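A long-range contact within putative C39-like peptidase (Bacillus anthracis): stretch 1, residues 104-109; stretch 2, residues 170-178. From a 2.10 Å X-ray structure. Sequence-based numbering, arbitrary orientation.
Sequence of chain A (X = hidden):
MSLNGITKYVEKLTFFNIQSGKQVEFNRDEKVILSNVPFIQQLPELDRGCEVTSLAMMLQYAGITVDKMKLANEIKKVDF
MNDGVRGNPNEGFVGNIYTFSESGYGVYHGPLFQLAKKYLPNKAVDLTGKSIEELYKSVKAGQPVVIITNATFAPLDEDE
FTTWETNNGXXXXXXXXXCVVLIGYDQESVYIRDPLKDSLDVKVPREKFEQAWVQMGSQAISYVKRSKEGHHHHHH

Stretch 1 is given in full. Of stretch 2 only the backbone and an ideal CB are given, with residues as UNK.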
# COMPACT_ATOMS: atom_id res chain seq x y z
N GLY A 104 11.92 5.70 10.83
CA GLY A 104 11.51 5.12 9.56
C GLY A 104 10.22 5.73 9.09
O GLY A 104 9.51 6.43 9.84
N TYR A 105 9.87 5.49 7.83
CA TYR A 105 8.65 6.03 7.32
C TYR A 105 7.81 4.93 6.60
O TYR A 105 6.91 4.34 7.20
CB TYR A 105 8.98 7.23 6.40
CG TYR A 105 7.75 7.78 5.69
CD1 TYR A 105 6.67 8.28 6.44
CD2 TYR A 105 7.67 7.83 4.30
CE1 TYR A 105 5.53 8.79 5.81
CE2 TYR A 105 6.54 8.33 3.66
CZ TYR A 105 5.47 8.83 4.45
OH TYR A 105 4.34 9.36 3.89
N GLY A 106 8.16 4.62 5.34
CA GLY A 106 7.37 3.67 4.54
C GLY A 106 7.98 3.68 3.16
O GLY A 106 9.12 4.15 2.97
N VAL A 107 7.23 3.19 2.18
CA VAL A 107 7.75 3.05 0.84
C VAL A 107 6.58 3.33 -0.09
O VAL A 107 5.43 3.04 0.25
CB VAL A 107 8.33 1.62 0.59
CG1 VAL A 107 7.22 0.57 0.76
CG2 VAL A 107 8.92 1.52 -0.82
N TYR A 108 6.85 3.94 -1.23
CA TYR A 108 5.78 4.31 -2.14
C TYR A 108 5.66 3.28 -3.28
O TYR A 108 6.30 2.24 -3.27
CB TYR A 108 5.99 5.75 -2.65
CG TYR A 108 5.55 6.83 -1.65
CD1 TYR A 108 4.95 6.47 -0.44
CD2 TYR A 108 5.70 8.22 -1.93
CE1 TYR A 108 4.53 7.42 0.48
CE2 TYR A 108 5.27 9.19 -1.01
CZ TYR A 108 4.67 8.77 0.21
OH TYR A 108 4.22 9.68 1.18
N HIS A 109 4.83 3.59 -4.27
CA HIS A 109 4.46 2.61 -5.26
C HIS A 109 5.62 2.08 -6.14
O HIS A 109 5.62 0.91 -6.52
CB HIS A 109 3.33 3.18 -6.13
CG HIS A 109 3.79 4.23 -7.09
ND1 HIS A 109 4.14 3.93 -8.40
CD2 HIS A 109 4.00 5.56 -6.94
CE1 HIS A 109 4.54 5.05 -9.01
NE2 HIS A 109 4.45 6.05 -8.14
N UNK A 170 11.47 17.15 -3.79
CA UNK A 170 10.66 17.21 -2.59
C UNK A 170 9.62 16.13 -2.62
O UNK A 170 9.15 15.74 -3.69
CB UNK A 170 10.00 18.58 -2.44
N UNK A 171 9.30 15.61 -1.45
CA UNK A 171 8.22 14.67 -1.37
C UNK A 171 7.37 15.01 -0.16
O UNK A 171 7.88 15.35 0.90
CB UNK A 171 8.74 13.23 -1.30
N UNK A 172 6.06 14.93 -0.34
CA UNK A 172 5.13 15.13 0.74
C UNK A 172 4.89 13.84 1.52
O UNK A 172 4.57 12.80 0.93
CB UNK A 172 3.81 15.68 0.20
N UNK A 173 5.11 13.93 2.84
CA UNK A 173 4.93 12.82 3.75
C UNK A 173 3.98 13.21 4.90
O UNK A 173 3.81 14.39 5.22
CB UNK A 173 6.28 12.36 4.30
N UNK A 174 3.31 12.22 5.45
CA UNK A 174 2.55 12.39 6.65
C UNK A 174 2.76 11.14 7.49
O UNK A 174 2.70 10.05 6.95
CB UNK A 174 1.07 12.64 6.35
N UNK A 175 2.95 11.30 8.80
CA UNK A 175 3.17 10.14 9.66
C UNK A 175 1.89 9.37 9.94
O UNK A 175 1.86 8.47 10.75
CB UNK A 175 3.80 10.58 10.98
N UNK A 176 0.85 9.76 9.23
CA UNK A 176 -0.41 9.05 9.13
C UNK A 176 -0.36 8.02 7.97
O UNK A 176 -1.34 7.32 7.74
CB UNK A 176 -1.56 10.04 8.93
N UNK A 177 0.71 8.04 7.17
CA UNK A 177 0.78 7.17 5.96
C UNK A 177 0.43 5.74 6.33
O UNK A 177 0.90 5.22 7.34
CB UNK A 177 2.17 7.22 5.32
N UNK A 178 -0.37 5.11 5.49
CA UNK A 178 -0.81 3.76 5.71
C UNK A 178 -1.00 2.99 4.39
O UNK A 178 -1.09 3.57 3.28
CB UNK A 178 -2.11 3.77 6.51

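Stretch 1 meets its partner chiefly through two tyrosines, whose hydroxyls converge: Y105 OH and Y108 OH lie 2.7 Å apart and are hydrogen-bonded, with either able to donate. The positions of stretch 2 can be judged by their place around this pair.

At position 170 the backbone is extended (phi/psi -79/146) and the ideal CB has nothing of stretch 1 within 5.5 Å. The contact sets no preference, and a polar or charged residue is as acceptable as any other. It is D170, which makes no contact here.

Position 171 is also extended, and its CB points toward stretch 1, 5.3 Å from Y108 CE2. That gap beside an aromatic carbon suits a small or medium apolar side chain, such as valine, isoleucine, leucine or alanine. The residue is V171; its CG2 closes to 3.8 Å from Y108 CE2, oblique to the ring.

The CB of 172 points away, in strand alternation, so the contact leaves its side chain free. The backbone matters more: Y108 OH lies 3.1 Å from the carbonyl O of 172, at the ring edge. A hydrogen bond fits, although the hydroxyl proton has another acceptor within reach. The residue is S172, with OG turned from stretch 1.

Position 173 again points toward stretch 1, its CB 3.6 Å from Y105 OH and 4.6 Å from Y108 OH. The phi/psi of -125/153 is comfortable for beta-branched residues, and the neighbouring Y105 ring offers an apolar surface; valine, isoleucine or threonine could fit. The deposited I173 places CB 3.6 Å from Y105 CZ, while CG2 makes an off-centre CH-pi contact, 4.1 Å from the centroid of the Y105 ring and 30° off its normal.

At 174 CB points away, but the main chain engages Y105: the amide N donates a weak hydrogen bond to Y105 OH (3.4 Å, 156°), and the carbonyl O lies 3.3 Å from Y105 CE1, at the ring edge. This position opens a type I turn, where serine, threonine, aspartate or asparagine often serves. T174 is found, its OG1 accepting from the N and ND2 of 176, both at 3.1 Å.

Positions 175 and 176 (-76/8 and -89/-7) form the middle of that turn, with CB sideways and away respectively; polar residues would do. They are Y175, whose OH is bonded elsewhere in the structure, and N176, the donor in both bonds to T174 OG1.

Position 177 closes the turn through its N to T174 O (2.8 Å). Its CB points toward stretch 1, 3.4 Å from Y105 OH, with space running along the Y108 edge to the glycine backbone. A long, flexible side chain, glutamine, glutamate or methionine, could follow it. E177 does: CG lies 4.3 Å from Y108 CE1, and OE1 reaches 4.1 Å from G106 CA. An ideal CB on G106 would sit 2.7 Å from E177 OE1, a clash that glycine avoids.

Position 178 is out of reach and unconstrained by this contact; it is H178.

Stretch 2 (170-178) DVSITYNEH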
# COMPACT_ATOMS: atom_id res chain seq x y z
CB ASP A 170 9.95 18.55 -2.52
CG ASP A 170 10.91 19.71 -2.52
OD1 ASP A 170 12.15 19.45 -2.39
OD2 ASP A 170 10.44 20.87 -2.64
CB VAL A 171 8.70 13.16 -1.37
CG1 VAL A 171 9.94 12.98 -0.51
CG2 VAL A 171 7.59 12.22 -0.87
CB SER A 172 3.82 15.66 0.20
OG SER A 172 4.07 16.93 -0.38
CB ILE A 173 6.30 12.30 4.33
CG1 ILE A 173 6.89 13.26 5.35
CG2 ILE A 173 7.32 11.88 3.21
CD1 ILE A 173 6.58 12.81 6.75
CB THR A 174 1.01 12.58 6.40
OG1 THR A 174 0.35 12.44 7.66
CG2 THR A 174 0.43 11.54 5.43
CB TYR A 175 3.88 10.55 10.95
CG TYR A 175 4.88 11.67 10.74
CD1 TYR A 175 6.20 11.40 10.36
CD2 TYR A 175 4.50 13.01 10.92
CE1 TYR A 175 7.13 12.44 10.18
CE2 TYR A 175 5.41 14.07 10.75
CZ TYR A 175 6.72 13.78 10.37
OH TYR A 175 7.61 14.82 10.19
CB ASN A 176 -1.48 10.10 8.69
CG ASN A 176 -2.02 10.91 9.83
OD1 ASN A 176 -3.05 10.55 10.40
ND2 ASN A 176 -1.34 12.01 10.18
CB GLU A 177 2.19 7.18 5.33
CG GLU A 177 2.32 6.32 4.02
CD GLU A 177 2.99 4.94 4.18
OE1 GLU A 177 3.39 4.55 5.30
OE2 GLU A 177 3.11 4.21 3.16
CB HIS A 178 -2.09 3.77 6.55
CG HIS A 178 -2.44 2.43 7.15
ND1 HIS A 178 -1.48 1.57 7.66
CD2 HIS A 178 -3.63 1.81 7.31
CE1 HIS A 178 -2.07 0.48 8.12
NE2 HIS A 178 -3.38 0.60 7.91
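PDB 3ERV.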